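Local coordinates for protein endo-polygalacturonase (Pectobacterium carotovorum subsp. carotovorum, PDB 1BHE) that hydrolyses the alpha-1,4-galacturonosyl linkages inside polygalacturonic acid, macerating plant tissue during soft rot, at residues N200-D205 and G222-A227. Numbering follows the deposited sequence.
Sequences NTDGID and GDDNVA
D202 and D223 bring their carboxylates within 4.4 Å of each other (OD1 of D202 to OD2 of D223), and a water donating to both of these oxygens bridges them. The D223 OD2 also accepts the backbone N-H of N200 (N to OD2, 2.8 Å), a donor standing well above the carboxylate plane. Through OD2, D202 shares a second water with OD2 of D224; the D202 and D224 side chains run side by side, their carboxylate planes turned 57° apart. OD2 of D202 lies just 2.7 Å from OD2 of D205. This acidic cluster sits on adjacent coils of the right-handed parallel beta-helix of family 28 glycosyl hydrolases, and D223 is the predicted proton donor, beside H251, an inferred active-site residue. OG1 of T201 lies between its own backbone N and carbonyl carbon (chi1 48°), where it accepts the N-H of D223 (N to OG1, 3.2 Å), more weakly that of G222, and bonds A198 O. The coils are joined by G203 N to D224 O (2.8 Å) and I204 N to N225 O (3.2 Å), leading into the parallel bridge of I204 with V226. Farther out, R199 forms a salt bridge with D223, while OD1 of D224 is engaged by a hydrogen bond with S254 and a salt bridge with R280, and its OD2 by a salt bridge with K282.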
# COMPACT_ATOMS: atom_id res chain seq x y z
N ASN A 200 6.48 -9.11 0.64
CA ASN A 200 5.46 -8.81 -0.36
C ASN A 200 4.17 -8.26 0.24
O ASN A 200 3.08 -8.56 -0.25
CB ASN A 200 5.17 -10.11 -1.12
CG ASN A 200 4.74 -9.92 -2.55
OD1 ASN A 200 5.30 -9.10 -3.27
ND2 ASN A 200 3.75 -10.71 -2.96
N THR A 201 4.29 -7.47 1.30
CA THR A 201 3.12 -6.97 2.01
C THR A 201 3.02 -5.46 2.06
O THR A 201 2.72 -4.88 3.11
CB THR A 201 3.17 -7.53 3.46
OG1 THR A 201 4.50 -7.29 3.96
CG2 THR A 201 2.87 -9.01 3.48
N ASP A 202 3.19 -4.80 0.91
CA ASP A 202 3.08 -3.35 0.85
C ASP A 202 1.76 -2.92 1.50
O ASP A 202 0.75 -3.62 1.34
CB ASP A 202 3.12 -2.81 -0.57
CG ASP A 202 4.46 -2.93 -1.27
OD1 ASP A 202 5.39 -3.56 -0.74
OD2 ASP A 202 4.60 -2.38 -2.38
N GLY A 203 1.79 -1.78 2.18
CA GLY A 203 0.61 -1.28 2.85
C GLY A 203 -0.40 -0.67 1.90
O GLY A 203 -1.47 -1.24 1.66
N ILE A 204 -0.14 0.54 1.42
CA ILE A 204 -1.01 1.25 0.51
C ILE A 204 -0.22 1.75 -0.70
O ILE A 204 0.67 2.59 -0.54
CB ILE A 204 -1.72 2.47 1.13
CG1 ILE A 204 -2.56 2.08 2.36
CG2 ILE A 204 -2.61 3.12 0.08
CD1 ILE A 204 -3.20 3.25 3.07
N ASP A 205 -0.57 1.28 -1.89
CA ASP A 205 0.14 1.63 -3.11
C ASP A 205 -0.73 2.19 -4.23
O ASP A 205 -1.35 1.44 -4.99
CB ASP A 205 0.83 0.41 -3.73
CG ASP A 205 1.92 -0.31 -2.98
OD1 ASP A 205 2.28 0.04 -1.84
OD2 ASP A 205 2.49 -1.28 -3.55
N GLY A 222 5.57 -5.61 6.51
CA GLY A 222 6.85 -6.19 6.13
C GLY A 222 7.55 -5.35 5.07
O GLY A 222 8.71 -4.97 5.28
N ASP A 223 6.89 -5.09 3.95
CA ASP A 223 7.53 -4.34 2.87
C ASP A 223 7.10 -2.88 2.90
O ASP A 223 6.94 -2.34 4.00
CB ASP A 223 7.29 -5.03 1.53
CG ASP A 223 8.14 -6.28 1.36
OD1 ASP A 223 8.87 -6.69 2.29
OD2 ASP A 223 8.09 -6.90 0.27
N ASP A 224 7.07 -2.19 1.76
CA ASP A 224 6.82 -0.75 1.78
C ASP A 224 5.56 -0.36 2.53
O ASP A 224 4.49 -0.91 2.28
CB ASP A 224 6.74 -0.20 0.35
CG ASP A 224 8.12 -0.03 -0.25
OD1 ASP A 224 9.02 0.47 0.46
OD2 ASP A 224 8.29 -0.38 -1.43
N ASN A 225 5.68 0.64 3.41
CA ASN A 225 4.51 1.12 4.15
C ASN A 225 3.55 1.76 3.14
O ASN A 225 2.34 1.51 3.13
CB ASN A 225 4.93 2.08 5.26
CG ASN A 225 5.92 1.45 6.23
OD1 ASN A 225 7.07 1.19 5.88
ND2 ASN A 225 5.47 1.19 7.45
N VAL A 226 4.11 2.57 2.26
CA VAL A 226 3.43 3.20 1.14
C VAL A 226 4.42 3.15 -0.04
O VAL A 226 5.60 3.45 0.13
CB VAL A 226 3.02 4.67 1.36
CG1 VAL A 226 2.62 5.36 0.06
CG2 VAL A 226 1.86 4.82 2.34
N ALA A 227 3.96 2.74 -1.21
CA ALA A 227 4.82 2.72 -2.39
C ALA A 227 4.05 3.37 -3.54
O ALA A 227 3.07 2.80 -4.03
CB ALA A 227 5.29 1.33 -2.76
O HOH W 1 6.74 -5.72 -1.91
O HOH W 2 6.90 -1.83 -3.57